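Local coordinates for protein shikimate 5-dehydrogenase (Mycobacterium fortuitum subsp. fortuitum DSM 46621, PDB 4XIJ) that probably catalyses the NADP-dependent interconversion of 3-dehydroshikimate and shikimate, the fourth step of chorismate biosynthesis, at residues E47-T52 against P57-A62. Numbering follows the deposited sequence.
Sequences ERIECT and PGLVSA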
ATOM      1  N   GLU A  47     -17.359  -1.431   9.435  1.00 10.89           N
ATOM      2  CA  GLU A  47     -17.929  -0.132   9.152  1.00 12.10           C
ATOM      3  C   GLU A  47     -16.902   0.918   8.748  1.00 10.01           C
ATOM      4  O   GLU A  47     -15.715   0.648   8.780  1.00 11.29           O
ATOM      5  CB  GLU A  47     -18.735   0.357  10.335  1.00 16.13           C
ATOM      6  CG  GLU A  47     -17.996   0.529  11.593  1.00 17.31           C
ATOM      7  CD  GLU A  47     -18.984   0.568  12.777  1.00 19.65           C
ATOM      8  OE1 GLU A  47     -19.238  -0.492  13.393  1.00 20.55           O
ATOM      9  OE2 GLU A  47     -19.543   1.645  13.052  1.00 22.04           O
ATOM     10  N   ARG A  48     -17.408   2.070   8.304  1.00 10.65           N
ATOM     11  CA  ARG A  48     -16.600   3.259   8.008  1.00 13.44           C
ATOM     12  C   ARG A  48     -16.734   4.248   9.119  1.00 14.51           C
ATOM     13  O   ARG A  48     -17.877   4.651   9.425  1.00 17.01           O
ATOM     14  CB  ARG A  48     -17.073   3.968   6.752  1.00 16.55           C
ATOM     15  CG  ARG A  48     -16.809   3.275   5.494  1.00 15.11           C
ATOM     16  CD  ARG A  48     -17.389   4.093   4.249  1.00 13.08           C
ATOM     17  NE  ARG A  48     -17.559   3.056   3.243  1.00 11.42           N
ATOM     18  CZ  ARG A  48     -16.622   2.696   2.377  1.00 10.66           C
ATOM     19  NH1 ARG A  48     -15.460   3.342   2.333  1.00 12.09           N
ATOM     20  NH2 ARG A  48     -16.838   1.662   1.579  1.00 10.99           N
ATOM     21  N   ILE A  49     -15.621   4.690   9.678  1.00 14.20           N
ATOM     22  CA  ILE A  49     -15.648   5.716  10.712  1.00 14.44           C
ATOM     23  C   ILE A  49     -14.795   6.900  10.305  1.00 14.05           C
ATOM     24  O   ILE A  49     -13.587   6.781  10.156  1.00 14.26           O
ATOM     25  CB  ILE A  49     -15.182   5.144  12.072  1.00 15.22           C
ATOM     26  CG1 ILE A  49     -16.035   3.930  12.464  1.00 16.47           C
ATOM     27  CG2 ILE A  49     -15.319   6.198  13.130  1.00 15.55           C
ATOM     28  CD1 ILE A  49     -15.523   3.125  13.686  1.00 17.24           C
ATOM     29  N   GLU A  50     -15.430   8.047  10.112  1.00 14.72           N
ATOM     30  CA  GLU A  50     -14.676   9.255   9.822  1.00 14.71           C
ATOM     31  C   GLU A  50     -13.869   9.606  11.069  1.00 13.12           C
ATOM     32  O   GLU A  50     -14.396   9.610  12.197  1.00 14.45           O
ATOM     33  CB  GLU A  50     -15.610  10.409   9.411  1.00 18.84           C
ATOM     34  CG  GLU A  50     -14.845  11.597   8.832  1.00 23.12           C
ATOM     35  CD  GLU A  50     -15.730  12.738   8.355  1.00 29.51           C
ATOM     36  OE1 GLU A  50     -16.976  12.642   8.489  1.00 32.01           O
ATOM     37  OE2 GLU A  50     -15.146  13.748   7.880  1.00 32.85           O
ATOM     38  N   CYS A  51     -12.577   9.861  10.881  1.00 10.70           N
ATOM     39  CA  CYS A  51     -11.634   9.959  12.004  1.00 10.72           C
ATOM     40  C   CYS A  51     -10.416  10.760  11.580  1.00 10.89           C
ATOM     41  O   CYS A  51      -9.780  10.405  10.585  1.00 12.47           O
ATOM     42  CB  CYS A  51     -11.173   8.566  12.458  1.00 11.31           C
ATOM     43  SG  CYS A  51     -10.296   8.559  13.998  1.00 12.78           S
ATOM     44  N   THR A  52     -10.119  11.858  12.287  1.00 10.19           N
ATOM     45  CA  THR A  52      -8.880  12.608  12.053  1.00  9.71           C
ATOM     46  C   THR A  52      -7.701  11.932  12.757  1.00  9.96           C
ATOM     47  O   THR A  52      -7.910  11.003  13.560  1.00  9.03           O
ATOM     48  CB  THR A  52      -8.999  14.035  12.566  1.00  9.31           C
ATOM     49  OG1 THR A  52      -9.077  13.962  14.000  1.00  8.96           O
ATOM     50  CG2 THR A  52     -10.238  14.734  11.925  1.00 11.01           C
ATOM     51  N   PRO A  57      -6.392   8.104  18.504  1.00  9.04           N
ATOM     52  CA  PRO A  57      -6.046   7.394  19.737  1.00 10.08           C
ATOM     53  C   PRO A  57      -7.239   7.265  20.698  1.00  9.58           C
ATOM     54  O   PRO A  57      -7.476   6.173  21.271  1.00 10.73           O
ATOM     55  CB  PRO A  57      -4.877   8.245  20.304  1.00 10.93           C
ATOM     56  CG  PRO A  57      -4.277   8.901  19.067  1.00 11.24           C
ATOM     57  CD  PRO A  57      -5.473   9.247  18.240  1.00  9.53           C
ATOM     58  N   GLY A  58      -8.011   8.334  20.890  1.00  9.96           N
ATOM     59  CA  GLY A  58      -9.162   8.236  21.770  1.00  9.35           C
ATOM     60  C   GLY A  58     -10.207   7.268  21.271  1.00 10.22           C
ATOM     61  O   GLY A  58     -10.832   6.547  22.041  1.00 11.41           O
ATOM     62  N   LEU A  59     -10.406   7.238  19.963  1.00  8.93           N
ATOM     63  CA  LEU A  59     -11.392   6.352  19.380  0.59  8.89           C
ATOM     64  C   LEU A  59     -10.992   4.887  19.648  1.00  8.82           C
ATOM     65  O   LEU A  59     -11.795   4.075  20.139  1.00 10.30           O
ATOM     66  CB  LEU A  59     -11.479   6.622  17.877  0.59  9.27           C
ATOM     67  CG  LEU A  59     -12.454   5.724  17.131  0.59 10.89           C
ATOM     68  CD1 LEU A  59     -13.837   5.979  17.660  0.59 11.22           C
ATOM     69  CD2 LEU A  59     -12.379   6.009  15.658  0.59 11.26           C
ATOM     70  N   VAL A  60      -9.758   4.520  19.286  1.00  9.02           N
ATOM     71  CA  VAL A  60      -9.354   3.117  19.415  1.00  9.23           C
ATOM     72  C   VAL A  60      -9.257   2.705  20.882  1.00  9.67           C
ATOM     73  O   VAL A  60      -9.612   1.572  21.224  1.00  9.76           O
ATOM     74  CB  VAL A  60      -8.021   2.861  18.675  1.00  9.66           C
ATOM     75  CG1 VAL A  60      -7.677   1.387  18.670  1.00 10.94           C
ATOM     76  CG2 VAL A  60      -8.146   3.329  17.182  1.00 10.58           C
ATOM     77  N   SER A  61      -8.846   3.642  21.749  1.00  8.91           N
ATOM     78  CA  SER A  61      -8.676   3.333  23.161  1.00 11.40           C
ATOM     79  C   SER A  61      -9.974   2.893  23.776  1.00 13.89           C
ATOM     80  O   SER A  61      -9.951   2.082  24.681  1.00 15.27           O
ATOM     81  CB  SER A  61      -8.178   4.543  23.971  1.00 11.85           C
ATOM     82  OG  SER A  61      -6.863   4.950  23.601  1.00 13.95           O
ATOM     83  N   ALA A  62     -11.095   3.402  23.266  1.00 13.53           N
ATOM     84  CA  ALA A  62     -12.393   3.113  23.868  1.00 15.14           C
ATOM     85  C   ALA A  62     -13.059   1.808  23.377  1.00 14.14           C
ATOM     86  O   ALA A  62     -14.111   1.384  23.930  1.00 17.25           O
ATOM     87  CB  ALA A  62     -13.316   4.293  23.623  1.00 16.20           C
TER
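Leu59 of helix 56-61 alone carries this contact, meeting Ile49 on strand 45-50 and Cys51 just beyond the strand's end. Before it in the chain, Pro57 suits the first turn of a short helix: its ring restrains phi near the helical value, and there the missing N-H costs no helical hydrogen bond.

At Leu59, modelled in two conformers, the contact described is that of one of them and so less certain. In it CG is anti to the backbone N (chi1 178°), which extends the branched end toward the strand. One methyl does the touching: Leu59 CD2 lies 3.7 Å from Cys51 SG and 3.9 Å from Ile49 CG2. Ile49 and Cys51 both point toward the helix, as expected for residues two apart in an extended chain. A beta-branched isoleucine suits the strand, while the slim, weakly polar thiol of buried Cys51 fits where strand gives way to loop. Leu59 also rests on Leu19 of strand 15-20. Next, buried Val60 packs on Leu70 of strand 67-72 and on Phe83 of helix 77-83. Ser61 then closes the turn: Pro57 O accepts its backbone N and, from the opposite face of the carbonyl plane, Ser61 OG at 2.7 Å.

Strand 45-50 is an edge strand running parallel to strand 15-20, and helix 56-61 follows it and leads to parallel strand 67-72: a beta-alpha-beta crossover in the alpha/beta substrate-binding domain of shikimate dehydrogenases.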